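Local structure of EtuB protein (Clostridium kluyveri DSM 555, 3IO0) at residues I20-S25 with T36-G41; A51-A56 with H82-V87; T63-A68 with L88-V93. The protein probably serves as a trimeric shell protein of a bacterial microcompartment linked to ethanol utilisation, each chain carrying a tandem repeat of the microcompartment domain. All coordinates share one frame; numbering follows the deposited sequence.

Interaction 1: residues I20-S25 with T36-G41; sequences IANVDS and TCRSIG
I20 and I40 form the tightly held end of this contact, an antiparallel hydrogen-bonded pair in which each backbone amide serves the other residue's carbonyl. I20 N reaches I40 O at 2.9 Å, and I40 N returns the bond to I20 O at 2.9 Å. The two isoleucines point to the same face of the sheet, CB to CB 4.3 Å apart. After A21 the chain bends, and V23 N donates an almost straight bond to R38 O (2.8 Å, 169° at the hydrogen), so a third backbone link follows beyond the last paired strand residues. With CG1 anti to the backbone N (chi1 180°), V23 CG2 lies beside the backbone N, anti to the carbonyl carbon, and comes to 3.5 Å from I40 CG1. L33 packs on both V23 and I40. The geometry belongs to one five-stranded antiparallel sheet of a circularly permuted microcompartment domain: strand 15-20 ends here, and strand 39-45, its neighbour, begins after the intervening loop. On its far side S39 bonds through OG to A90 O, in the next strand but one from 15-20. A second subunit closes over the loop, where K166 of that subunit bonds to N22 O and I159 of that subunit packs on I20. The solvent side is looser. A21 CB points away from strand 39-45, while the N22 amide lies over one face of the R38 guanidinium, the two planes 83° apart. ND2 and the arginine nitrogens are all donors, so no hydrogen bond joins them, and the modelled closeness of these two ends is doubtful.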
loop_
_atom_site.group_PDB
_atom_site.type_symbol
_atom_site.label_atom_id
_atom_site.label_comp_id
_atom_site.label_asym_id
_atom_site.label_seq_id
_atom_site.Cartn_x
_atom_site.Cartn_y
_atom_site.Cartn_z
ATOM N N ILE A 20 19.745 -19.153 2.476
ATOM C CA ILE A 20 20.633 -19.200 1.318
ATOM C C ILE A 20 22.069 -19.346 1.793
ATOM O O ILE A 20 22.550 -18.559 2.605
ATOM C CB ILE A 20 20.473 -17.996 0.363
ATOM C CG1 ILE A 20 19.095 -18.036 -0.304
ATOM C CG2 ILE A 20 21.602 -17.978 -0.696
ATOM C CD1 ILE A 20 18.793 -16.863 -1.238
ATOM N N ALA A 21 22.738 -20.371 1.272
ATOM C CA ALA A 21 24.069 -20.763 1.731
ATOM C C ALA A 21 25.152 -19.744 1.393
ATOM O O ALA A 21 25.932 -19.338 2.265
ATOM C CB ALA A 21 24.426 -22.124 1.167
ATOM N N ASN A 22 25.191 -19.330 0.133
ATOM C CA ASN A 22 26.239 -18.442 -0.324
ATOM C C ASN A 22 25.729 -17.388 -1.277
ATOM O O ASN A 22 25.831 -17.549 -2.489
ATOM C CB ASN A 22 27.337 -19.259 -0.992
ATOM C CG ASN A 22 28.584 -19.344 -0.150
ATOM O OD1 ASN A 22 28.897 -20.389 0.426
ATOM N ND2 ASN A 22 29.307 -18.235 -0.069
ATOM N N VAL A 23 25.193 -16.300 -0.731
ATOM C CA VAL A 23 24.473 -15.314 -1.537
ATOM C C VAL A 23 25.372 -14.756 -2.625
ATOM O O VAL A 23 26.521 -14.413 -2.363
ATOM C CB VAL A 23 23.898 -14.174 -0.664
ATOM C CG1 VAL A 23 23.152 -13.141 -1.515
ATOM C CG2 VAL A 23 22.982 -14.740 0.403
ATOM N N ASP A 24 24.850 -14.692 -3.847
ATOM C CA ASP A 24 25.606 -14.138 -4.960
ATOM C C ASP A 24 26.130 -12.761 -4.613
ATOM O O ASP A 24 25.399 -11.940 -4.067
ATOM C CB ASP A 24 24.765 -14.074 -6.231
ATOM C CG ASP A 24 25.615 -13.820 -7.468
ATOM O OD1 ASP A 24 25.888 -14.802 -8.207
ATOM O OD2 ASP A 24 26.036 -12.652 -7.678
ATOM N N SER A 25 27.392 -12.509 -4.938
ATOM C CA SER A 25 28.063 -11.285 -4.503
ATOM C C SER A 25 27.440 -9.990 -5.056
ATOM O O SER A 25 27.600 -8.910 -4.477
ATOM C CB SER A 25 29.551 -11.360 -4.824
ATOM O OG SER A 25 29.756 -11.153 -6.203
ATOM N N THR A 36 33.191 -12.593 4.049
ATOM C CA THR A 36 33.380 -13.393 5.261
ATOM C C THR A 36 32.024 -13.755 5.859
ATOM O O THR A 36 31.947 -14.507 6.827
ATOM C CB THR A 36 34.223 -12.635 6.336
ATOM O OG1 THR A 36 33.382 -11.727 7.081
ATOM C CG2 THR A 36 35.404 -11.857 5.684
ATOM N N CYS A 37 30.956 -13.203 5.285
ATOM C CA CYS A 37 29.610 -13.354 5.837
ATOM C C CYS A 37 28.541 -13.275 4.736
ATOM O O CYS A 37 27.999 -12.198 4.459
ATOM C CB CYS A 37 29.370 -12.274 6.897
ATOM S SG CYS A 37 27.734 -12.331 7.627
ATOM N N ARG A 38 28.245 -14.407 4.103
ATOM C CA ARG A 38 27.336 -14.396 2.964
ATOM C C ARG A 38 26.273 -15.460 3.023
ATOM O O ARG A 38 25.790 -15.900 1.982
ATOM C CB ARG A 38 28.077 -14.543 1.629
ATOM C CG ARG A 38 29.570 -14.472 1.711
ATOM C CD ARG A 38 30.194 -15.830 1.488
ATOM N NE ARG A 38 30.934 -15.880 0.222
ATOM C CZ ARG A 38 31.898 -16.762 -0.054
ATOM N NH1 ARG A 38 32.251 -17.686 0.841
ATOM N NH2 ARG A 38 32.512 -16.721 -1.227
ATOM N N SER A 39 25.898 -15.893 4.215
ATOM C CA SER A 39 24.776 -16.798 4.293
ATOM C C SER A 39 23.612 -16.142 5.015
ATOM O O SER A 39 23.794 -15.358 5.940
ATOM C CB SER A 39 25.166 -18.149 4.883
ATOM O OG SER A 39 25.685 -17.992 6.178
ATOM N N ILE A 40 22.415 -16.492 4.574
ATOM C CA ILE A 40 21.222 -15.713 4.811
ATOM C C ILE A 40 20.129 -16.591 5.405
ATOM O O ILE A 40 19.974 -17.761 5.035
ATOM C CB ILE A 40 20.811 -14.983 3.464
ATOM C CG1 ILE A 40 21.492 -13.627 3.376
ATOM C CG2 ILE A 40 19.329 -14.779 3.268
ATOM C CD1 ILE A 40 21.848 -13.041 4.721
ATOM N N GLY A 41 19.405 -16.030 6.362
ATOM C CA GLY A 41 18.205 -16.660 6.887
ATOM C C GLY A 41 17.041 -15.710 6.684
ATOM O O GLY A 41 17.149 -14.517 6.986
#

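Interaction 2: residues A51-A56 with H82-V87; sequences AQMMAA and HGIFIV
I84 meets Q52 and M53 with different methyl groups. Its CG1 is anti to the backbone N (chi1 -173°), which puts CG2 between the backbone N and the carbonyl carbon, and that methyl sits against the whole Q52 side chain. Q52 bends at chi2 (88°) around it: CD comes to 3.6 Å from I84 CG2, and CB, CG, OE1 and NE2 all lie within 4 Å of it. The methylenes and flat amide both lie against this methyl, and NE2 of this buried side chain is hydrogen-bonded to V47 O. The other branch of I84 ends in CD1, 3.9 Å from M53 CG. F85 follows with its ring on the opposite face of the strand, where it packs on I42 and on A154 of the second subunit. I86 returns to the helix face. Its CD1 is the touching atom, 4.0 Å from A56 CB and 4.1 Å from M53 CA, and thus lies against the helix surface between residues one turn apart. The M53 and I86 side chains cross at about a right angle, with M53 CG 4.2 Å from I86 CD1. No hydrogen bond joins the two segments; this is the helix-on-sheet packing of the alpha/beta microcompartment domain. V87 again turns away, onto I40 of the adjacent strand. The axes of helix 51-56 and strand 84-87 are 9.3 Å apart and run nearly parallel, at 18°. Helix 50-61 thus covers one face of the sheet of strands 39-45 and 84-90, and on its other flanks meets helix 132-138 through M53 and strand 120-127 through A51 and M54.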
loop_
_atom_site.group_PDB
_atom_site.type_symbol
_atom_site.label_atom_id
_atom_site.label_comp_id
_atom_site.label_asym_id
_atom_site.label_seq_id
_atom_site.Cartn_x
_atom_site.Cartn_y
_atom_site.Cartn_z
ATOM N N ALA A 51 4.500 -10.127 15.414
ATOM C CA ALA A 51 4.550 -11.534 15.814
ATOM C C ALA A 51 5.823 -12.221 15.319
ATOM O O ALA A 51 6.542 -12.860 16.099
ATOM C CB ALA A 51 3.320 -12.271 15.320
ATOM N N GLN A 52 6.104 -12.076 14.024
ATOM C CA GLN A 52 7.279 -12.696 13.429
ATOM C C GLN A 52 8.535 -12.061 13.992
ATOM O O GLN A 52 9.516 -12.746 14.251
ATOM C CB GLN A 52 7.258 -12.582 11.904
ATOM C CG GLN A 52 6.286 -13.526 11.199
ATOM C CD GLN A 52 4.882 -12.952 11.052
ATOM O OE1 GLN A 52 4.518 -11.977 11.701
ATOM N NE2 GLN A 52 4.088 -13.564 10.188
ATOM N N MET A 53 8.496 -10.744 14.188
ATOM C CA MET A 53 9.614 -10.022 14.797
ATOM C C MET A 53 9.901 -10.597 16.183
ATOM O O MET A 53 11.057 -10.857 16.508
ATOM C CB MET A 53 9.344 -8.511 14.858
ATOM C CG MET A 53 9.218 -7.836 13.495
ATOM S SD MET A 53 9.415 -6.031 13.504
ATOM C CE MET A 53 7.764 -5.521 13.915
ATOM N N MET A 54 8.852 -10.824 16.981
ATOM C CA MET A 54 9.013 -11.436 18.302
ATOM C C MET A 54 9.766 -12.756 18.176
ATOM O O MET A 54 10.782 -12.965 18.850
ATOM C CB MET A 54 7.670 -11.674 18.996
ATOM C CG MET A 54 6.996 -10.444 19.631
ATOM S SD MET A 54 7.967 -9.472 20.806
ATOM C CE MET A 54 8.734 -10.818 21.739
ATOM N N ALA A 55 9.273 -13.629 17.292
ATOM C CA ALA A 55 9.892 -14.933 17.037
ATOM C C ALA A 55 11.340 -14.807 16.554
ATOM O O ALA A 55 12.197 -15.559 16.986
ATOM C CB ALA A 55 9.065 -15.734 16.059
ATOM N N ALA A 56 11.620 -13.847 15.681
ATOM C CA ALA A 56 12.975 -13.658 15.189
ATOM C C ALA A 56 13.911 -13.070 16.259
ATOM O O ALA A 56 15.117 -13.353 16.266
ATOM C CB ALA A 56 12.966 -12.799 13.944
ATOM N N HIS A 82 0.780 -4.796 7.996
ATOM C CA HIS A 82 1.951 -5.317 7.284
ATOM C C HIS A 82 1.840 -6.871 7.320
ATOM O O HIS A 82 1.068 -7.374 8.139
ATOM C CB HIS A 82 3.183 -4.833 8.032
ATOM C CG HIS A 82 3.233 -3.346 8.246
ATOM N ND1 HIS A 82 2.941 -2.757 9.457
ATOM C CD2 HIS A 82 3.583 -2.332 7.415
ATOM C CE1 HIS A 82 3.098 -1.447 9.363
ATOM N NE2 HIS A 82 3.486 -1.163 8.132
ATOM N N GLY A 83 2.565 -7.683 6.537
ATOM C CA GLY A 83 3.747 -7.384 5.760
ATOM C C GLY A 83 5.014 -7.659 6.565
ATOM O O GLY A 83 5.420 -6.806 7.363
ATOM N N ILE A 84 5.669 -8.808 6.404
ATOM C CA ILE A 84 6.982 -8.928 7.076
ATOM C C ILE A 84 8.113 -9.588 6.275
ATOM O O ILE A 84 7.918 -10.637 5.658
ATOM C CB ILE A 84 6.878 -9.473 8.527
ATOM C CG1 ILE A 84 8.231 -9.424 9.231
ATOM C CG2 ILE A 84 6.345 -10.858 8.552
ATOM C CD1 ILE A 84 8.697 -8.037 9.622
ATOM N N PHE A 85 9.287 -8.958 6.289
ATOM C CA PHE A 85 10.456 -9.480 5.585
ATOM C C PHE A 85 11.728 -9.268 6.396
ATOM O O PHE A 85 12.253 -8.154 6.486
ATOM C CB PHE A 85 10.579 -8.846 4.205
ATOM C CG PHE A 85 11.780 -9.302 3.418
ATOM C CD1 PHE A 85 11.879 -10.614 2.961
ATOM C CD2 PHE A 85 12.797 -8.405 3.097
ATOM C CE1 PHE A 85 12.990 -11.037 2.211
ATOM C CE2 PHE A 85 13.902 -8.814 2.361
ATOM C CZ PHE A 85 13.997 -10.138 1.911
ATOM N N ILE A 86 12.207 -10.359 6.992
ATOM C CA ILE A 86 13.348 -10.334 7.896
ATOM C C ILE A 86 14.465 -11.170 7.305
ATOM O O ILE A 86 14.248 -12.330 6.936
ATOM C CB ILE A 86 12.966 -10.885 9.277
ATOM C CG1 ILE A 86 11.937 -9.971 9.936
ATOM C CG2 ILE A 86 14.187 -11.015 10.160
ATOM C CD1 ILE A 86 11.200 -10.603 11.097
ATOM N N VAL A 87 15.650 -10.570 7.195
ATOM C CA VAL A 87 16.834 -11.283 6.733
ATOM C C VAL A 87 17.907 -11.230 7.806
ATOM O O VAL A 87 18.317 -10.153 8.233
ATOM C CB VAL A 87 17.373 -10.746 5.376
ATOM C CG1 VAL A 87 18.632 -11.470 4.966
ATOM C CG2 VAL A 87 16.337 -10.926 4.293
#

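Interaction 3: residues T63-A68 with L88-V93; sequences TNTEVA and LKAADV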
loop_
_atom_site.group_PDB
_atom_site.type_symbol
_atom_site.label_atom_id
_atom_site.label_comp_id
_atom_site.label_asym_id
_atom_site.label_seq_id
_atom_site.Cartn_x
_atom_site.Cartn_y
_atom_site.Cartn_z
ATOM N N THR A 63 21.226 -17.630 18.822
ATOM C CA THR A 63 22.130 -18.041 17.742
ATOM C C THR A 63 23.223 -17.029 17.427
ATOM O O THR A 63 23.192 -15.867 17.877
ATOM C CB THR A 63 21.370 -18.251 16.435
ATOM O OG1 THR A 63 20.680 -17.037 16.103
ATOM C CG2 THR A 63 20.376 -19.418 16.546
ATOM N N ASN A 64 24.182 -17.472 16.625
ATOM C CA ASN A 64 25.241 -16.594 16.186
ATOM C C ASN A 64 24.846 -15.864 14.900
ATOM O O ASN A 64 25.505 -16.002 13.855
ATOM C CB ASN A 64 26.545 -17.373 15.999
ATOM C CG ASN A 64 27.747 -16.464 15.821
ATOM O OD1 ASN A 64 27.658 -15.243 15.955
ATOM N ND2 ASN A 64 28.878 -17.059 15.519
ATOM N N THR A 65 23.777 -15.079 14.977
ATOM C CA THR A 65 23.295 -14.360 13.801
ATOM C C THR A 65 23.213 -12.834 13.989
ATOM O O THR A 65 23.299 -12.312 15.106
ATOM C CB THR A 65 21.948 -14.911 13.351
ATOM O OG1 THR A 65 21.100 -15.045 14.493
ATOM C CG2 THR A 65 22.127 -16.277 12.710
ATOM N N GLU A 66 23.078 -12.119 12.880
ATOM C CA GLU A 66 22.901 -10.674 12.925
ATOM C C GLU A 66 21.778 -10.286 11.967
ATOM O O GLU A 66 21.311 -11.115 11.180
ATOM C CB GLU A 66 24.194 -9.959 12.565
ATOM C CG GLU A 66 25.296 -10.103 13.589
ATOM C CD GLU A 66 26.477 -9.184 13.290
ATOM O OE1 GLU A 66 26.861 -9.066 12.100
ATOM O OE2 GLU A 66 27.019 -8.578 14.244
ATOM N N VAL A 67 21.335 -9.035 12.046
ATOM C CA VAL A 67 20.183 -8.603 11.279
ATOM C C VAL A 67 20.639 -7.856 10.034
ATOM O O VAL A 67 21.269 -6.802 10.121
ATOM C CB VAL A 67 19.246 -7.742 12.143
ATOM C CG1 VAL A 67 18.187 -7.065 11.291
ATOM C CG2 VAL A 67 18.606 -8.591 13.246
ATOM N N ALA A 68 20.338 -8.420 8.872
ATOM C CA ALA A 68 20.683 -7.791 7.607
ATOM C C ALA A 68 19.632 -6.749 7.246
ATOM O O ALA A 68 19.959 -5.604 6.960
ATOM C CB ALA A 68 20.813 -8.830 6.514
ATOM N N LEU A 88 18.334 -12.413 8.241
ATOM C CA LEU A 88 19.417 -12.573 9.193
ATOM C C LEU A 88 20.667 -13.025 8.455
ATOM O O LEU A 88 20.575 -13.833 7.527
ATOM C CB LEU A 88 19.041 -13.625 10.231
ATOM C CG LEU A 88 17.739 -13.451 11.003
ATOM C CD1 LEU A 88 17.512 -14.627 11.939
ATOM C CD2 LEU A 88 17.773 -12.143 11.770
ATOM N N LYS A 89 21.827 -12.509 8.862
ATOM C CA LYS A 89 23.103 -12.890 8.255
ATOM C C LYS A 89 24.020 -13.644 9.215
ATOM O O LYS A 89 24.009 -13.408 10.432
ATOM C CB LYS A 89 23.819 -11.672 7.674
ATOM C CG LYS A 89 24.176 -10.585 8.674
ATOM C CD LYS A 89 24.965 -9.469 7.992
ATOM C CE LYS A 89 25.331 -8.358 8.958
ATOM N NZ LYS A 89 25.661 -7.127 8.206
ATOM N N ALA A 90 24.812 -14.555 8.654
ATOM C CA ALA A 90 25.711 -15.416 9.427
ATOM C C ALA A 90 26.886 -15.822 8.567
ATOM O O ALA A 90 26.764 -15.900 7.347
ATOM C CB ALA A 90 24.977 -16.662 9.913
ATOM N N ALA A 91 28.020 -16.089 9.206
ATOM C CA ALA A 91 29.184 -16.628 8.507
ATOM C C ALA A 91 28.908 -18.069 8.067
ATOM O O ALA A 91 29.391 -18.515 7.030
ATOM C CB ALA A 91 30.415 -16.561 9.398
ATOM N N ASP A 92 28.112 -18.781 8.856
ATOM C CA ASP A 92 27.843 -20.186 8.605
ATOM C C ASP A 92 26.346 -20.430 8.394
ATOM O O ASP A 92 25.510 -20.058 9.225
ATOM C CB ASP A 92 28.368 -21.012 9.786
ATOM C CG ASP A 92 28.425 -22.513 9.497
ATOM O OD1 ASP A 92 27.474 -23.093 8.906
ATOM O OD2 ASP A 92 29.434 -23.122 9.912
ATOM N N VAL A 93 26.024 -21.074 7.280
ATOM C CA VAL A 93 24.642 -21.373 6.909
ATOM C C VAL A 93 23.834 -22.035 8.022
ATOM O O VAL A 93 22.656 -21.727 8.195
ATOM C CB VAL A 93 24.582 -22.290 5.680
ATOM C CG1 VAL A 93 23.352 -21.981 4.873
ATOM C CG2 VAL A 93 25.856 -22.129 4.816
#
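E66 and K89 are joined by a reciprocal pair of backbone hydrogen bonds: E66 N donates to K89 O at 2.9 Å, and K89 N to E66 O at 2.8 Å. This is an antiparallel hydrogen-bonded pair at the edge of the microcompartment-domain sheet, where strand 66-71, outermost within this chain, runs beside strand 84-90. The axes of segments 66-68 and 88-90 run at 122° to each other, well off the 180° of a straight antiparallel pair. The side chains of this pair emerge on the same face and cross obliquely. K89 CG sits in the crowded position between the backbone N and the carbonyl carbon (chi1 61°), 3.9 Å from E66 CB, and the rest of the lysine chain is extended. E66 OE1 touches the aliphatic K89 CE at 3.6 Å, but K89 NZ stays beyond salt-bridge distance. The opposite charges probably still attract, while NZ makes a weak hydrogen bond to G32 O in a loop. The next pair, V67 and L88, is non-hydrogen-bonded and turns to the other face of the sheet. V67 CG2 lies 3.9 Å from L88 CD2; helix 132-138 covers V67, and A99 of helix 93-111 covers L88. A68 continues the pairing through backbone bonding with V87. In the other direction the chain passes into an inverse gamma turn centred on N64. There T65 sets its methyl CG2 4.0 Å from A90 CB and sends OG1 back along its own segment, where it donates to T63 OG1 at 2.6 Å, an oxygen also hydrogen-bonded to A59 O.

How the interactions relate
All three contacts use one antiparallel sheet; interaction 2 adds helix 50-61 on its face. Interactions 1 and 3 lie at neighbouring ends of strands 39-45 and 84-90, their centres about 9 Å apart, linked by backbone bonding between G41 and L88. Both are partly buried, with backbone hydrogen bonds inside and charged or amide side chains outside; interactions 1 and 2 both touch the second subunit, whereas no other chain touches interaction 3. Interaction 2, near the centre of the chain, is wholly buried and purely side-chain packing. It shares strand 84-90 with interaction 3, and V87 O, probably bonded to A68 N, leads directly from one to the other.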